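Local coordinates for acylneuraminate lyase (Mycoplasma synoviae, PDB 4N4P), which belongs to the dihydrodipicolinate synthetase family of TIM-barrel proteins and assembles from four chains, at residues K30-F35 with A259-H264. Residues are numbered along the deposited sequence; the frame is centred on the assembly and turned at random.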
ATOM      1  N   LYS A  30      16.286 -33.229  18.275  1.00 16.91           N
ATOM      2  CA  LYS A  30      16.234 -34.593  17.770  1.00 16.81           C
ATOM      3  C   LYS A  30      14.820 -35.170  17.812  1.00 15.64           C
ATOM      4  O   LYS A  30      14.398 -35.851  16.868  1.00 15.05           O
ATOM      5  CB  LYS A  30      17.218 -35.515  18.506  1.00 18.12           C
ATOM      6  CG  LYS A  30      18.639 -34.941  18.701  1.00 21.75           C
ATOM      7  CD  LYS A  30      19.565 -35.356  17.561  1.00 25.82           C
ATOM      8  CE  LYS A  30      21.019 -35.083  17.840  1.00 26.77           C
ATOM      9  NZ  LYS A  30      21.893 -36.304  18.006  1.00 28.98           N
ATOM     10  N   GLU A  31      14.071 -34.882  18.879  1.00 14.23           N
ATOM     11  CA  GLU A  31      12.697 -35.398  18.966  1.00 13.04           C
ATOM     12  C   GLU A  31      11.799 -34.773  17.895  1.00 11.54           C
ATOM     13  O   GLU A  31      10.951 -35.447  17.340  1.00 11.29           O
ATOM     14  CB  GLU A  31      12.075 -35.145  20.340  1.00 13.98           C
ATOM     15  CG  GLU A  31      12.728 -35.934  21.482  1.00 15.30           C
ATOM     16  CD  GLU A  31      11.895 -35.889  22.753  1.00 22.16           C
ATOM     17  OE1 GLU A  31      10.641 -35.783  22.679  1.00 19.87           O
ATOM     18  OE2 GLU A  31      12.505 -35.976  23.843  1.00 24.83           O
ATOM     19  N   VAL A  32      11.962 -33.482  17.637  1.00 11.11           N
ATOM     20  CA  VAL A  32      11.166 -32.844  16.583  1.00 10.94           C
ATOM     21  C   VAL A  32      11.486 -33.479  15.227  1.00 11.03           C
ATOM     22  O   VAL A  32      10.589 -33.734  14.443  1.00 10.17           O
ATOM     23  CB  VAL A  32      11.395 -31.325  16.545  1.00 10.93           C
ATOM     24  CG1 VAL A  32      10.917 -30.706  15.221  1.00 10.97           C
ATOM     25  CG2 VAL A  32      10.700 -30.679  17.762  1.00 11.54           C
ATOM     26  N   VAL A  33      12.770 -33.694  14.940  1.00 10.23           N
ATOM     27  CA  VAL A  33      13.154 -34.336  13.664  1.00 10.51           C
ATOM     28  C   VAL A  33      12.487 -35.709  13.535  1.00 10.52           C
ATOM     29  O   VAL A  33      11.850 -36.012  12.514  1.00 10.36           O
ATOM     30  CB  VAL A  33      14.702 -34.408  13.473  1.00 10.04           C
ATOM     31  CG1 VAL A  33      15.087 -35.260  12.205  1.00 10.12           C
ATOM     32  CG2 VAL A  33      15.295 -33.012  13.351  1.00 11.05           C
ATOM     33  N   ASN A  34      12.596 -36.553  14.571  1.00 10.64           N
ATOM     34  CA  ASN A  34      11.944 -37.859  14.515  1.00 10.98           C
ATOM     35  C   ASN A  34      10.440 -37.767  14.313  1.00 11.40           C
ATOM     36  O   ASN A  34       9.867 -38.566  13.585  1.00 12.32           O
ATOM     37  CB  ASN A  34      12.242 -38.697  15.771  1.00 11.17           C
ATOM     38  CG  ASN A  34      13.718 -39.083  15.909  1.00 14.35           C
ATOM     39  OD1 ASN A  34      14.513 -39.034  14.965  1.00 15.66           O
ATOM     40  ND2 ASN A  34      14.080 -39.507  17.124  1.00 18.64           N
ATOM     41  N   PHE A  35       9.788 -36.814  14.982  1.00 11.07           N
ATOM     42  CA  PHE A  35       8.350 -36.622  14.839  1.00 11.20           C
ATOM     43  C   PHE A  35       8.013 -36.302  13.368  1.00 10.72           C
ATOM     44  O   PHE A  35       7.100 -36.902  12.772  1.00 10.39           O
ATOM     45  CB  PHE A  35       7.892 -35.488  15.777  1.00 10.68           C
ATOM     46  CG  PHE A  35       6.438 -35.127  15.647  1.00 12.06           C
ATOM     47  CD1 PHE A  35       5.448 -35.972  16.129  1.00 11.67           C
ATOM     48  CD2 PHE A  35       6.069 -33.901  15.064  1.00 11.63           C
ATOM     49  CE1 PHE A  35       4.093 -35.613  16.033  1.00 12.38           C
ATOM     50  CE2 PHE A  35       4.743 -33.539  14.965  1.00 12.45           C
ATOM     51  CZ  PHE A  35       3.750 -34.391  15.454  1.00 13.84           C
ATOM     52  N   ALA A 259       3.200 -26.243  21.017  1.00  8.89           N
ATOM     53  CA  ALA A 259       2.199 -26.810  21.927  1.00  8.75           C
ATOM     54  C   ALA A 259       1.557 -28.082  21.395  1.00  8.71           C
ATOM     55  O   ALA A 259       1.301 -29.043  22.148  1.00  7.76           O
ATOM     56  CB  ALA A 259       1.123 -25.771  22.249  1.00  8.34           C
ATOM     57  N   ILE A 260       1.286 -28.089  20.090  1.00  8.46           N
ATOM     58  CA  ILE A 260       0.719 -29.281  19.447  1.00  9.52           C
ATOM     59  C   ILE A 260       1.704 -30.431  19.526  1.00 10.18           C
ATOM     60  O   ILE A 260       1.340 -31.547  19.887  1.00 10.72           O
ATOM     61  CB  ILE A 260       0.237 -28.988  18.012  1.00  9.20           C
ATOM     62  CG1 ILE A 260      -0.967 -28.032  18.083  1.00  8.86           C
ATOM     63  CG2 ILE A 260      -0.129 -30.311  17.274  1.00 11.25           C
ATOM     64  CD1 ILE A 260      -1.319 -27.344  16.727  1.00  7.34           C
ATOM     65  N   MET A 261       2.963 -30.150  19.219  1.00 10.90           N
ATOM     66  CA  MET A 261       3.991 -31.172  19.357  1.00 11.27           C
ATOM     67  C   MET A 261       4.084 -31.682  20.784  1.00 11.62           C
ATOM     68  O   MET A 261       4.078 -32.904  20.983  1.00 12.26           O
ATOM     69  CB  MET A 261       5.336 -30.675  18.849  1.00 11.17           C
ATOM     70  CG  MET A 261       5.334 -30.510  17.347  1.00 11.00           C
ATOM     71  SD  MET A 261       6.996 -30.136  16.794  1.00 12.83           S
ATOM     72  CE  MET A 261       6.735 -29.689  15.070  1.00 13.08           C
ATOM     73  N   ARG A 262       4.126 -30.768  21.762  1.00 12.36           N
ATOM     74  CA  ARG A 262       4.176 -31.180  23.182  1.00 13.45           C
ATOM     75  C   ARG A 262       3.005 -32.071  23.561  1.00 13.47           C
ATOM     76  O   ARG A 262       3.178 -33.066  24.275  1.00 13.92           O
ATOM     77  CB  ARG A 262       4.211 -29.970  24.118  1.00 13.20           C
ATOM     78  CG  ARG A 262       5.506 -29.169  24.017  1.00 13.29           C
ATOM     79  CD  ARG A 262       5.666 -28.277  25.249  1.00 13.54           C
ATOM     80  NE  ARG A 262       4.514 -27.406  25.464  1.00 12.06           N
ATOM     81  CZ  ARG A 262       4.328 -26.225  24.867  1.00 13.22           C
ATOM     82  NH1 ARG A 262       5.191 -25.768  23.948  1.00 14.05           N
ATOM     83  NH2 ARG A 262       3.241 -25.515  25.152  1.00  9.69           N
ATOM     84  N   LEU A 263       1.812 -31.704  23.096  1.00 13.65           N
ATOM     85  CA  LEU A 263       0.591 -32.502  23.286  1.00 14.40           C
ATOM     86  C   LEU A 263       0.748 -33.919  22.725  1.00 14.55           C
ATOM     87  O   LEU A 263       0.129 -34.854  23.233  1.00 14.63           O
ATOM     88  CB  LEU A 263      -0.615 -31.815  22.626  1.00 13.98           C
ATOM     89  CG  LEU A 263      -1.985 -32.497  22.706  1.00 16.61           C
ATOM     90  CD1 LEU A 263      -2.447 -32.562  24.174  1.00 15.72           C
ATOM     91  CD2 LEU A 263      -3.010 -31.742  21.816  1.00 15.80           C
ATOM     92  N   HIS A 264       1.562 -34.072  21.683  1.00 15.03           N
ATOM     93  CA  HIS A 264       1.818 -35.394  21.091  1.00 15.71           C
ATOM     94  C   HIS A 264       3.060 -36.077  21.692  1.00 16.12           C
ATOM     95  O   HIS A 264       3.599 -37.024  21.091  1.00 15.95           O
ATOM     96  CB  HIS A 264       1.953 -35.267  19.579  1.00 16.65           C
ATOM     97  CG  HIS A 264       0.651 -35.005  18.898  1.00 17.48           C
ATOM     98  ND1 HIS A 264       0.049 -33.764  18.890  1.00 20.94           N
ATOM     99  CD2 HIS A 264      -0.190 -35.837  18.245  1.00 21.06           C
ATOM    100  CE1 HIS A 264      -1.100 -33.840  18.241  1.00 19.36           C
ATOM    101  NE2 HIS A 264      -1.267 -35.088  17.839  1.00 21.88           N
TER
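The F35 ring meets M261 and H264 obliquely: CE2 lies 3.9 Å from M261 CG, while CE1, on the far side of CZ from CE2, is 4.2 Å from H264 CB. A Met-aromatic contact goes with this, M261 SD standing 5.2 Å from the centroid of the F35 ring and 51° off its normal, so the sulfur is well to one side of the ring axis. The H264 imidazole has I260 O at its edge, almost in the ring plane, and A259 CA lies over one face of the R262 guanidinium, offset toward its rim. In the fold this joins the first helix of the TIM barrel, 26-39, to helix 253-263, which follows the last barrel strand, 206-209, with two helices in between.

F35 reaches over because its CG is anti to the backbone N (chi1 176°), which sends the ring out from its helix toward M261. The methionine answers with a chain extended beyond CG, bringing its sulfur to V32, whose CG2 sits 3.9 Å from M261 SD; the two side chains cross at about a right angle. No hydrogen bond links the segments, and V32, F35 and M261 are all buried, so apolar contact joins the helices here. Around them, M14 touches V32, V266 touches F35, and N213 and V214 at the start of helix 212-227 pack on M261. On the flank, E31 OE1 accepts a hydrogen bond from D267 N, tying helix 26-39 to the loop after helix 253-263.

H264 is the first residue past helix 253-263, and its backbone N makes weak bonds to I260 O and M261 O. Its side chain turns back on I260 O, the first of these, which helps to hold the imidazole there: H264 ND1 donates to I260 O at 2.8 Å, nearly straight at 170°, from above the carbonyl plane.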